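Local coordinates for protein phosphoribosylformylglycinamidine synthase 2 (Thermus thermophilus, PDB 3VIU) that belongs to the PurM-like AIR synthase related family, repeats an N- and C-terminal domain pair within one chain, and binds adenosine-5'-diphosphate and magnesium, at residues 51-56 against 507-512; 174-179 against 542-547; 481-486 against 517-522. One frame throughout, in Å; residues are numbered along the deposited sequence.

Contact 1 of 3, residues 51-56 against 507-512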
ATOM      1  N   LEU A  51      -1.743  15.368  -8.840  1.00 21.51           N
ATOM      2  CA  LEU A  51      -2.694  14.485  -8.163  1.00 22.85           C
ATOM      3  C   LEU A  51      -4.157  14.901  -8.326  1.00 24.25           C
ATOM      4  O   LEU A  51      -5.064  14.113  -8.067  1.00 23.64           O
ATOM      5  CB  LEU A  51      -2.335  14.375  -6.672  1.00 21.45           C
ATOM      6  CG  LEU A  51      -1.002  13.665  -6.391  1.00 21.42           C
ATOM      7  CD1 LEU A  51      -0.618  13.795  -4.927  1.00 20.77           C
ATOM      8  CD2 LEU A  51      -1.125  12.206  -6.787  1.00 19.52           C
ATOM      9  N   LYS A  52      -4.385  16.136  -8.759  1.00 26.44           N
ATOM     10  CA  LYS A  52      -5.745  16.619  -8.958  1.00 28.40           C
ATOM     11  C   LYS A  52      -6.437  15.821 -10.062  1.00 28.60           C
ATOM     12  O   LYS A  52      -7.660  15.737 -10.100  1.00 29.37           O
ATOM     13  CB  LYS A  52      -5.737  18.106  -9.326  1.00 30.77           C
ATOM     14  CG  LYS A  52      -5.385  19.048  -8.178  1.00 32.49           C
ATOM     15  CD  LYS A  52      -5.253  20.476  -8.686  1.00 34.46           C
ATOM     16  CE  LYS A  52      -4.911  21.450  -7.571  1.00 36.57           C
ATOM     17  NZ  LYS A  52      -5.987  21.541  -6.547  1.00 39.87           N
ATOM     18  N   ALA A  53      -5.644  15.221 -10.942  1.00 27.46           N
ATOM     19  CA  ALA A  53      -6.166  14.443 -12.059  1.00 26.47           C
ATOM     20  C   ALA A  53      -6.796  13.097 -11.711  1.00 26.06           C
ATOM     21  O   ALA A  53      -7.588  12.573 -12.494  1.00 26.94           O
ATOM     22  CB  ALA A  53      -5.063  14.234 -13.094  1.00 28.12           C
ATOM     23  N   LEU A  54      -6.453  12.532 -10.556  1.00 23.74           N
ATOM     24  CA  LEU A  54      -7.001  11.233 -10.162  1.00 23.02           C
ATOM     25  C   LEU A  54      -8.488  11.268  -9.809  1.00 22.45           C
ATOM     26  O   LEU A  54      -8.905  12.006  -8.924  1.00 24.61           O
ATOM     27  CB  LEU A  54      -6.206  10.665  -8.983  1.00 22.82           C
ATOM     28  CG  LEU A  54      -4.729  10.341  -9.263  1.00 25.24           C
ATOM     29  CD1 LEU A  54      -4.039   9.914  -7.981  1.00 23.38           C
ATOM     30  CD2 LEU A  54      -4.624   9.240 -10.313  1.00 22.84           C
ATOM     31  N   PRO A  55      -9.312  10.470 -10.512  1.00 22.34           N
ATOM     32  CA  PRO A  55     -10.766  10.384 -10.295  1.00 21.12           C
ATOM     33  C   PRO A  55     -11.094   9.957  -8.853  1.00 21.44           C
ATOM     34  O   PRO A  55     -10.504   9.008  -8.355  1.00 19.10           O
ATOM     35  CB  PRO A  55     -11.196   9.331 -11.310  1.00 18.26           C
ATOM     36  CG  PRO A  55     -10.209   9.501 -12.405  1.00 19.79           C
ATOM     37  CD  PRO A  55      -8.913   9.646 -11.665  1.00 20.22           C
ATOM     38  N   LYS A  56     -12.043  10.638  -8.206  1.00 23.03           N
ATOM     39  CA  LYS A  56     -12.401  10.325  -6.818  1.00 26.06           C
ATOM     40  C   LYS A  56     -13.824   9.802  -6.590  1.00 25.73           C
ATOM     41  O   LYS A  56     -14.104   9.231  -5.540  1.00 25.38           O
ATOM     42  CB  LYS A  56     -12.221  11.561  -5.927  1.00 27.44           C
ATOM     43  CG  LYS A  56     -11.258  12.616  -6.448  1.00 32.41           C
ATOM     44  CD  LYS A  56      -9.842  12.460  -5.902  1.00 33.87           C
ATOM     45  CE  LYS A  56      -8.956  13.636  -6.351  1.00 35.66           C
ATOM     46  NZ  LYS A  56      -7.540  13.560  -5.858  1.00 33.43           N
ATOM     47  N   GLY A 507      -0.764   7.264 -15.446  1.00 14.20           N
ATOM     48  CA  GLY A 507      -1.048   5.848 -15.554  1.00 14.70           C
ATOM     49  C   GLY A 507      -2.216   5.431 -14.674  1.00 14.83           C
ATOM     50  O   GLY A 507      -3.124   4.739 -15.129  1.00 15.27           O
ATOM     51  N   LEU A 508      -2.186   5.845 -13.411  1.00 14.64           N
ATOM     52  CA  LEU A 508      -3.250   5.531 -12.459  1.00 13.99           C
ATOM     53  C   LEU A 508      -4.596   6.092 -12.924  1.00 15.82           C
ATOM     54  O   LEU A 508      -5.615   5.400 -12.912  1.00 14.49           O
ATOM     55  CB  LEU A 508      -2.893   6.104 -11.088  1.00 12.82           C
ATOM     56  CG  LEU A 508      -2.218   5.188 -10.051  1.00 14.56           C
ATOM     57  CD1 LEU A 508      -1.490   4.035 -10.718  1.00 13.08           C
ATOM     58  CD2 LEU A 508      -1.274   6.018  -9.201  1.00 11.50           C
ATOM     59  N   LYS A 509      -4.586   7.352 -13.338  1.00 15.67           N
ATOM     60  CA  LYS A 509      -5.784   8.016 -13.814  1.00 16.85           C
ATOM     61  C   LYS A 509      -6.452   7.177 -14.896  1.00 18.09           C
ATOM     62  O   LYS A 509      -7.644   6.861 -14.824  1.00 17.39           O
ATOM     63  CB  LYS A 509      -5.415   9.386 -14.383  1.00 18.80           C
ATOM     64  CG  LYS A 509      -6.531  10.088 -15.135  1.00 22.05           C
ATOM     65  CD  LYS A 509      -5.976  11.247 -15.948  1.00 26.59           C
ATOM     66  CE  LYS A 509      -7.085  12.029 -16.651  1.00 30.82           C
ATOM     67  NZ  LYS A 509      -7.959  11.186 -17.525  1.00 32.09           N
ATOM     68  N   GLU A 510      -5.658   6.807 -15.892  1.00 18.80           N
ATOM     69  CA  GLU A 510      -6.151   6.030 -17.014  1.00 19.95           C
ATOM     70  C   GLU A 510      -6.710   4.669 -16.617  1.00 18.62           C
ATOM     71  O   GLU A 510      -7.759   4.268 -17.112  1.00 18.67           O
ATOM     72  CB  GLU A 510      -5.040   5.878 -18.046  1.00 22.58           C
ATOM     73  CG  GLU A 510      -5.467   5.215 -19.333  1.00 32.02           C
ATOM     74  CD  GLU A 510      -4.468   5.454 -20.450  1.00 37.58           C
ATOM     75  OE1 GLU A 510      -4.607   4.815 -21.516  1.00 40.54           O
ATOM     76  OE2 GLU A 510      -3.548   6.289 -20.263  1.00 39.79           O
ATOM     77  N   ALA A 511      -6.023   3.964 -15.723  1.00 17.01           N
ATOM     78  CA  ALA A 511      -6.493   2.656 -15.277  1.00 17.14           C
ATOM     79  C   ALA A 511      -7.731   2.836 -14.404  1.00 16.30           C
ATOM     80  O   ALA A 511      -8.688   2.069 -14.485  1.00 15.31           O
ATOM     81  CB  ALA A 511      -5.403   1.939 -14.493  1.00 16.34           C
ATOM     82  N   SER A 512      -7.699   3.865 -13.571  1.00 17.65           N
ATOM     83  CA  SER A 512      -8.800   4.162 -12.673  1.00 17.04           C
ATOM     84  C   SER A 512     -10.084   4.465 -13.430  1.00 19.33           C
ATOM     85  O   SER A 512     -11.154   3.961 -13.083  1.00 19.27           O
ATOM     86  CB  SER A 512      -8.436   5.352 -11.787  1.00 14.58           C
ATOM     87  OG  SER A 512      -9.521   5.716 -10.961  1.00 15.84           O
TER
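The pyrrolidine ring of P55 is the one ring in this contact, puckered rather than strictly flat. S512 OG stands to one side of it, almost equally far from CB and CD, at 4.0 Å from P55 CB. The CD corner of the ring meets the helix backbone, with P55 CD 4.1 Å from K509 CA. L54 enters next to it. Its CG is anti to the carbonyl carbon (chi1 -64°), which carries the CD2 branch to the helix. There L54 CD2 lies 3.6 Å from K509 N and 3.7 Å from L508 CB, and the two leucines cross obliquely. K509 has CG anti to the backbone N (chi1 170°). Its methylene chain therefore runs back along A53, with K509 CG 3.8 Å from A53 O and K509 CD 4.2 Å from A53 CB. A type I turn from L51 to L54 shapes the loop, closed by L54 N to L51 O at 3.3 Å. L54 also packs on Y483 and V519, and L51 touches ADP.

No hydrogen bond joins residues 51-56 to helix residues 507-512. The hydroxyl of S512 is satisfied by V517 O, so it meets the proline by contact alone. The chemistry is thus mostly apolar. The loop beside the nucleotide is set against helix 495-515 by methyl, methylene and ring carbons, and the fit rests on shape rather than on directed bonds.

Contact 2 of 3, residues 174-179 against 542-547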
ATOM      1  N   ASN A 174       6.786   0.354   2.410  1.00 14.01           N
ATOM      2  CA  ASN A 174       5.463   0.959   2.503  1.00 15.56           C
ATOM      3  C   ASN A 174       4.552   0.001   3.264  1.00 16.87           C
ATOM      4  O   ASN A 174       4.611  -1.217   3.070  1.00 18.03           O
ATOM      5  CB  ASN A 174       4.890   1.209   1.106  1.00 15.88           C
ATOM      6  CG  ASN A 174       5.513   2.417   0.418  1.00 19.62           C
ATOM      7  OD1 ASN A 174       6.726   2.646   0.499  1.00 20.66           O
ATOM      8  ND2 ASN A 174       4.683   3.188  -0.282  1.00 17.35           N
ATOM      9  N   ALA A 175       3.716   0.540   4.140  1.00 16.20           N
ATOM     10  CA  ALA A 175       2.808  -0.307   4.896  1.00 17.41           C
ATOM     11  C   ALA A 175       1.369   0.121   4.664  1.00 18.85           C
ATOM     12  O   ALA A 175       1.028   1.302   4.753  1.00 20.97           O
ATOM     13  CB  ALA A 175       3.142  -0.250   6.379  1.00 16.14           C
HETATM   14  N   MSE A 176       0.524  -0.850   4.356  1.00 18.98           N
HETATM   15  CA  MSE A 176      -0.879  -0.581   4.121  1.00 20.57           C
HETATM   16  C   MSE A 176      -1.665  -1.143   5.298  1.00 19.20           C
HETATM   17  O   MSE A 176      -1.299  -2.177   5.852  1.00 17.30           O
HETATM   18  CB  MSE A 176      -1.318  -1.254   2.826  1.00 23.25           C
HETATM   19  CG  MSE A 176      -2.762  -1.021   2.449  1.00 28.99           C
HETATM   20 SE   MSE A 176      -3.182  -2.013   0.828  1.00 43.00          SE
HETATM   21  CE  MSE A 176      -5.109  -1.821   0.819  1.00 36.27           C
ATOM     22  N   CYS A 177      -2.734  -0.456   5.692  1.00 18.34           N
ATOM     23  CA  CYS A 177      -3.546  -0.935   6.792  1.00 17.01           C
ATOM     24  C   CYS A 177      -5.051  -0.917   6.503  1.00 17.32           C
ATOM     25  O   CYS A 177      -5.568   0.005   5.885  1.00 16.32           O
ATOM     26  CB  CYS A 177      -3.249  -0.127   8.054  1.00 18.86           C
ATOM     27  SG  CYS A 177      -4.111  -0.753   9.524  1.00 16.85           S
ATOM     28  N   LEU A 178      -5.740  -1.961   6.956  1.00 17.54           N
ATOM     29  CA  LEU A 178      -7.183  -2.086   6.790  1.00 17.35           C
ATOM     30  C   LEU A 178      -7.857  -2.050   8.158  1.00 19.45           C
ATOM     31  O   LEU A 178      -7.417  -2.725   9.093  1.00 20.97           O
ATOM     32  CB  LEU A 178      -7.543  -3.412   6.105  1.00 16.96           C
ATOM     33  CG  LEU A 178      -8.039  -3.341   4.665  1.00 15.80           C
ATOM     34  CD1 LEU A 178      -6.890  -2.975   3.752  1.00 17.69           C
ATOM     35  CD2 LEU A 178      -8.633  -4.673   4.266  1.00 15.33           C
ATOM     36  N   GLY A 179      -8.924  -1.264   8.275  1.00 20.16           N
ATOM     37  CA  GLY A 179      -9.645  -1.183   9.529  1.00 20.40           C
ATOM     38  C   GLY A 179     -11.138  -1.186   9.272  1.00 22.15           C
ATOM     39  O   GLY A 179     -11.592  -0.664   8.246  1.00 22.48           O
ATOM     40  N   GLY A 542      -2.915  -0.363  -3.646  1.00 11.66           N
ATOM     41  CA  GLY A 542      -3.640  -1.219  -2.734  1.00 11.19           C
ATOM     42  C   GLY A 542      -5.109  -1.115  -3.089  1.00 13.09           C
ATOM     43  O   GLY A 542      -5.641  -0.011  -3.235  1.00 11.94           O
ATOM     44  N   VAL A 543      -5.761  -2.261  -3.247  1.00 12.49           N
ATOM     45  CA  VAL A 543      -7.168  -2.288  -3.595  1.00 14.40           C
ATOM     46  C   VAL A 543      -7.984  -3.079  -2.588  1.00 14.65           C
ATOM     47  O   VAL A 543      -7.585  -4.159  -2.157  1.00 15.53           O
ATOM     48  CB  VAL A 543      -7.397  -2.920  -4.992  1.00 15.53           C
ATOM     49  CG1 VAL A 543      -8.894  -3.171  -5.210  1.00 13.91           C
ATOM     50  CG2 VAL A 543      -6.851  -2.003  -6.075  1.00 13.00           C
ATOM     51  N   VAL A 544      -9.135  -2.532  -2.221  1.00 13.92           N
ATOM     52  CA  VAL A 544     -10.021  -3.197  -1.288  1.00 12.49           C
ATOM     53  C   VAL A 544     -11.327  -3.498  -2.007  1.00 12.90           C
ATOM     54  O   VAL A 544     -11.802  -2.700  -2.809  1.00 14.08           O
ATOM     55  CB  VAL A 544     -10.319  -2.318  -0.043  1.00 10.16           C
ATOM     56  CG1 VAL A 544     -11.412  -2.964   0.800  1.00  8.92           C
ATOM     57  CG2 VAL A 544      -9.060  -2.153   0.792  1.00 10.19           C
ATOM     58  N   GLY A 545     -11.892  -4.664  -1.720  1.00 13.37           N
ATOM     59  CA  GLY A 545     -13.154  -5.050  -2.318  1.00 14.06           C
ATOM     60  C   GLY A 545     -13.935  -5.897  -1.332  1.00 13.79           C
ATOM     61  O   GLY A 545     -13.409  -6.265  -0.285  1.00 14.29           O
ATOM     62  N   VAL A 546     -15.185  -6.209  -1.651  1.00 14.73           N
ATOM     63  CA  VAL A 546     -15.987  -7.027  -0.759  1.00 15.50           C
ATOM     64  C   VAL A 546     -16.632  -8.173  -1.512  1.00 17.39           C
ATOM     65  O   VAL A 546     -16.773  -8.123  -2.735  1.00 16.67           O
ATOM     66  CB  VAL A 546     -17.087  -6.200  -0.074  1.00 16.22           C
ATOM     67  CG1 VAL A 546     -18.002  -5.582  -1.123  1.00 17.27           C
ATOM     68  CG2 VAL A 546     -17.872  -7.080   0.884  1.00 14.66           C
ATOM     69  N   LEU A 547     -17.017  -9.209  -0.773  1.00 17.55           N
ATOM     70  CA  LEU A 547     -17.653 -10.375  -1.364  1.00 18.78           C
ATOM     71  C   LEU A 547     -18.376 -11.159  -0.277  1.00 19.18           C
ATOM     72  O   LEU A 547     -18.298 -10.821   0.898  1.00 18.31           O
ATOM     73  CB  LEU A 547     -16.606 -11.275  -2.026  1.00 17.73           C
ATOM     74  CG  LEU A 547     -15.616 -11.995  -1.102  1.00 19.92           C
ATOM     75  CD1 LEU A 547     -14.883 -13.059  -1.896  1.00 22.12           C
ATOM     76  CD2 LEU A 547     -14.627 -11.015  -0.499  1.00 19.74           C
TER
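Strand residues 174-179 and 542-547 face each other without hydrogen bonds. Their axes come within 9.2 Å and run nearly parallel, at 14°. This is the spacing of stacked sheets, not of neighbours within one sheet.

The selenium contact comes first. M176 is selenomethionine, with CG anti to the backbone N (chi1 -179°) and an extended chain beyond. The chain reaches straight across, and M176 SE rests 3.7 Å from G542 CA. G542 has no side chain, so the backbone itself receives the selenium. The end methyl also leans on this glycine, with M176 CE 3.9 Å from G542 CA.

Apolar side-chain contacts follow, and V544 serves both partners with one branch. Its CG2 is anti to the carbonyl carbon. M176 crosses V544 obliquely, with M176 CE 4.0 Å from V544 CG2. L178 meets V544 tip to tip, and L178 CD1 is 3.8 Å from the same CG2. The touching residues are buried; F82 touches M176, L178 and V544, and M176 also packs on T484. V543 points away, toward helix 458-475.

The two strands hold the same place, fourth across the sheet, in two six-stranded sheets with the same strand order 1-2-3-6-4-5. Each lies in one of the two PurM-like N-terminal domains. The pairing is consistent with the barrel-like joining of two such domains in this family, made here within a single chain.

Contact 3 of 3, residues 481-486 against 517-522. With ADP (adenosine-5'-diphosphate), chain B.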
ATOM      1  N   LEU A 481     -13.626  -1.849  -4.816  1.00 11.84           N
ATOM      2  CA  LEU A 481     -14.393  -0.693  -4.367  1.00 14.11           C
ATOM      3  C   LEU A 481     -13.625   0.613  -4.529  1.00 13.62           C
ATOM      4  O   LEU A 481     -14.206   1.638  -4.850  1.00 14.19           O
ATOM      5  CB  LEU A 481     -14.808  -0.867  -2.904  1.00 13.29           C
ATOM      6  CG  LEU A 481     -15.705  -2.073  -2.635  1.00 11.67           C
ATOM      7  CD1 LEU A 481     -15.947  -2.190  -1.146  1.00 10.54           C
ATOM      8  CD2 LEU A 481     -17.017  -1.922  -3.389  1.00  8.37           C
ATOM      9  N   ALA A 482     -12.316   0.566  -4.304  1.00 12.91           N
ATOM     10  CA  ALA A 482     -11.471   1.748  -4.432  1.00 13.22           C
ATOM     11  C   ALA A 482     -10.030   1.341  -4.212  1.00 12.36           C
ATOM     12  O   ALA A 482      -9.753   0.199  -3.862  1.00 12.59           O
ATOM     13  CB  ALA A 482     -11.867   2.801  -3.405  1.00  9.74           C
ATOM     14  N   TYR A 483      -9.109   2.269  -4.417  1.00 11.94           N
ATOM     15  CA  TYR A 483      -7.717   1.944  -4.195  1.00 13.21           C
ATOM     16  C   TYR A 483      -6.989   3.029  -3.427  1.00 14.89           C
ATOM     17  O   TYR A 483      -7.529   4.099  -3.176  1.00 16.37           O
ATOM     18  CB  TYR A 483      -6.999   1.680  -5.518  1.00 10.91           C
ATOM     19  CG  TYR A 483      -6.704   2.909  -6.334  1.00 11.15           C
ATOM     20  CD1 TYR A 483      -7.648   3.431  -7.221  1.00  9.68           C
ATOM     21  CD2 TYR A 483      -5.470   3.549  -6.226  1.00 12.56           C
ATOM     22  CE1 TYR A 483      -7.366   4.556  -7.981  1.00 11.06           C
ATOM     23  CE2 TYR A 483      -5.178   4.674  -6.980  1.00 12.36           C
ATOM     24  CZ  TYR A 483      -6.129   5.175  -7.853  1.00 11.52           C
ATOM     25  OH  TYR A 483      -5.842   6.309  -8.565  1.00 12.24           O
ATOM     26  N   THR A 484      -5.758   2.717  -3.047  1.00 16.00           N
ATOM     27  CA  THR A 484      -4.883   3.621  -2.320  1.00 14.71           C
ATOM     28  C   THR A 484      -3.554   3.475  -3.070  1.00 15.63           C
ATOM     29  O   THR A 484      -3.173   2.361  -3.446  1.00 14.77           O
ATOM     30  CB  THR A 484      -4.730   3.162  -0.847  1.00 14.90           C
ATOM     31  OG1 THR A 484      -3.952   4.118  -0.115  1.00 15.49           O
ATOM     32  CG2 THR A 484      -4.053   1.794  -0.782  1.00 13.69           C
ATOM     33  N   ASP A 485      -2.864   4.584  -3.319  1.00 14.62           N
ATOM     34  CA  ASP A 485      -1.604   4.512  -4.042  1.00 13.62           C
ATOM     35  C   ASP A 485      -0.440   5.122  -3.287  1.00 15.53           C
ATOM     36  O   ASP A 485      -0.473   6.297  -2.905  1.00 16.32           O
ATOM     37  CB  ASP A 485      -1.723   5.202  -5.400  1.00 12.61           C
ATOM     38  CG  ASP A 485      -1.997   6.684  -5.272  1.00 15.60           C
ATOM     39  OD1 ASP A 485      -1.236   7.493  -5.847  1.00 14.55           O
ATOM     40  OD2 ASP A 485      -2.982   7.042  -4.596  1.00 17.83           O
ATOM     41  N   GLY A 486       0.587   4.310  -3.063  1.00 14.13           N
ATOM     42  CA  GLY A 486       1.771   4.787  -2.391  1.00 10.43           C
ATOM     43  C   GLY A 486       2.791   5.067  -3.474  1.00 12.62           C
ATOM     44  O   GLY A 486       3.405   4.146  -4.002  1.00 10.42           O
ATOM     45  N   VAL A 517     -12.700   2.501 -10.745  1.00 12.52           N
ATOM     46  CA  VAL A 517     -12.243   2.315  -9.371  1.00 13.02           C
ATOM     47  C   VAL A 517     -11.521   3.606  -8.991  1.00 12.23           C
ATOM     48  O   VAL A 517     -10.476   3.919  -9.551  1.00 11.65           O
ATOM     49  CB  VAL A 517     -11.248   1.140  -9.257  1.00 13.74           C
ATOM     50  CG1 VAL A 517     -10.807   0.975  -7.815  1.00 13.43           C
ATOM     51  CG2 VAL A 517     -11.888  -0.138  -9.772  1.00 13.89           C
ATOM     52  N   PRO A 518     -12.074   4.372  -8.039  1.00 11.41           N
ATOM     53  CA  PRO A 518     -11.491   5.644  -7.585  1.00 12.97           C
ATOM     54  C   PRO A 518     -10.480   5.589  -6.435  1.00 14.41           C
ATOM     55  O   PRO A 518     -10.464   4.629  -5.665  1.00 15.87           O
ATOM     56  CB  PRO A 518     -12.725   6.443  -7.195  1.00 10.24           C
ATOM     57  CG  PRO A 518     -13.573   5.376  -6.536  1.00  9.07           C
ATOM     58  CD  PRO A 518     -13.429   4.190  -7.486  1.00 10.35           C
ATOM     59  N   VAL A 519      -9.642   6.629  -6.337  1.00 15.84           N
ATOM     60  CA  VAL A 519      -8.659   6.762  -5.253  1.00 16.31           C
ATOM     61  C   VAL A 519      -9.423   7.214  -4.030  1.00 15.89           C
ATOM     62  O   VAL A 519     -10.381   7.971  -4.132  1.00 18.84           O
ATOM     63  CB  VAL A 519      -7.632   7.901  -5.443  1.00 17.90           C
ATOM     64  CG1 VAL A 519      -6.229   7.335  -5.475  1.00 18.52           C
ATOM     65  CG2 VAL A 519      -7.971   8.739  -6.649  1.00 17.22           C
ATOM     66  N   VAL A 520      -8.962   6.804  -2.866  1.00 15.32           N
ATOM     67  CA  VAL A 520      -9.637   7.191  -1.653  1.00 15.64           C
ATOM     68  C   VAL A 520      -8.604   7.727  -0.661  1.00 16.52           C
ATOM     69  O   VAL A 520      -8.937   8.422   0.302  1.00 16.89           O
ATOM     70  CB  VAL A 520     -10.413   5.979  -1.104  1.00 14.25           C
ATOM     71  CG1 VAL A 520      -9.497   5.066  -0.320  1.00 13.83           C
ATOM     72  CG2 VAL A 520     -11.593   6.449  -0.315  1.00 17.45           C
ATOM     73  N   SER A 521      -7.339   7.415  -0.927  1.00 17.11           N
ATOM     74  CA  SER A 521      -6.234   7.859  -0.088  1.00 16.00           C
ATOM     75  C   SER A 521      -4.932   7.403  -0.712  1.00 17.34           C
ATOM     76  O   SER A 521      -4.928   6.708  -1.736  1.00 19.00           O
ATOM     77  CB  SER A 521      -6.344   7.275   1.322  1.00 16.56           C
ATOM     78  OG  SER A 521      -6.132   5.877   1.314  1.00 15.68           O
ATOM     79  N   GLY A 522      -3.821   7.786  -0.097  1.00 17.36           N
ATOM     80  CA  GLY A 522      -2.538   7.389  -0.635  1.00 16.30           C
ATOM     81  C   GLY A 522      -1.383   8.120   0.006  1.00 16.86           C
ATOM     82  O   GLY A 522      -1.544   8.769   1.033  1.00 17.59           O
TER
HETATM   83  PB  ADP B 800      -0.107  11.364   7.337  1.00 74.65           P
HETATM   84  O1B ADP B 800       1.065  12.278   7.430  1.00 75.79           O
HETATM   85  O2B ADP B 800       0.407   9.873   7.011  1.00 74.08           O
HETATM   86  O3B ADP B 800      -0.930  11.395   8.809  1.00 74.54           O
HETATM   87  PA  ADP B 800      -0.372  12.718   4.983  1.00 68.93           P
HETATM   88  O1A ADP B 800      -0.360  14.158   5.361  1.00 68.84           O
HETATM   89  O2A ADP B 800       1.158  12.215   4.793  1.00 68.99           O
HETATM   90  O3A ADP B 800      -1.131  11.850   6.153  1.00 71.48           O
HETATM   91  O5' ADP B 800      -1.149  12.464   3.568  1.00 64.03           O
HETATM   92  C5' ADP B 800      -1.751  13.694   3.121  1.00 57.25           C
HETATM   93  C4' ADP B 800      -3.209  13.508   2.609  1.00 52.52           C
HETATM   94  O4' ADP B 800      -3.249  13.463   1.146  1.00 50.76           O
HETATM   95  C3' ADP B 800      -3.893  12.200   3.083  1.00 50.00           C
HETATM   96  O3' ADP B 800      -5.299  12.427   3.250  1.00 48.00           O
HETATM   97  C2' ADP B 800      -3.583  11.214   1.957  1.00 48.84           C
HETATM   98  O2' ADP B 800      -4.527  10.141   1.899  1.00 46.83           O
HETATM   99  C1' ADP B 800      -3.594  12.101   0.709  1.00 49.10           C
HETATM  100  N9  ADP B 800      -2.644  11.621  -0.305  1.00 48.44           N
HETATM  101  C8  ADP B 800      -1.285  11.770  -0.280  1.00 47.66           C
HETATM  102  N7  ADP B 800      -0.748  11.230  -1.335  1.00 47.23           N
HETATM  103  C5  ADP B 800      -1.719  10.698  -2.108  1.00 46.31           C
HETATM  104  C6  ADP B 800      -1.750  10.000  -3.343  1.00 45.84           C
HETATM  105  N6  ADP B 800      -0.578   9.733  -4.028  1.00 45.15           N
HETATM  106  N1  ADP B 800      -2.944   9.604  -3.835  1.00 45.24           N
HETATM  107  C2  ADP B 800      -4.092   9.853  -3.186  1.00 44.61           C
HETATM  108  N3  ADP B 800      -4.105  10.507  -2.022  1.00 44.46           N
HETATM  109  C4  ADP B 800      -2.959  10.941  -1.455  1.00 46.63           C
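Two neighbouring parallel strands of a beta-alpha-beta unit (strand 479-488, helix 495-515, strand 519-525) bring D485 and G522 to ADP. D485 OD1 accepts a hydrogen bond from ADP N6 at 3.0 Å (145° at the hydrogen). The other carboxylate oxygen, D485 OD2, lies 2.7 Å from ADP N1, and this closeness could shift the ionisation of either group. At the sugar, G522 N donates to ADP O2' at 3.2 Å.

Behind this shell, D485 N makes a weak bond to S521 O, which ties the adenine-binding residue to the neighbouring strand. S521 OG and T484 OG1 are 3.1 Å apart and hydrogen-bonded, and either could be the donor. The stronger partner of S521 OG is the carbonyl of F82, from the first N-terminal domain. T484 OG1 has a weak bond with I84 N, on strand 78-86 with F82.

Further along, the strands join through Y483. Its N donates to P518 O at 3.0 Å, in the carbonyl plane. Its O receives V520 N nearly along the C=O axis (174°).

The Y483 ring turns back over the second strand, since CG lies between the backbone N and carbonyl carbon (chi1 74°). V519 CA lies over one face, offset toward the rim, 3.7 Å above the plane, in a CH-pi contact. V517 O and D485 CB lie in plane at the edge. V519 CG1 packs closely on the ring, 3.2 Å from Y483 CZ.

Contact 3 lies between the other two, with its centre about 9 Å from the centre of each. Contacts 1 and 2 do not touch, and their nearest atoms are about 8 Å apart. The loop of contact 1 is tied to the edge strand of contact 3 by P55 O and V519 N, 3.2 Å apart, a probable hydrogen bond. Strand 538-548 of contact 2 neighbours strand 479-488 of contact 3 in one sheet. Probable hydrogen bonds there join G542 O to T484 N at 2.7 Å and V544 O to L481 N at 2.8 Å. ADP is reached by contacts 1 and 3, whereas G542 in contact 2 is about 11 Å from it. V543 has its side chain about 12 Å from the magnesium ion.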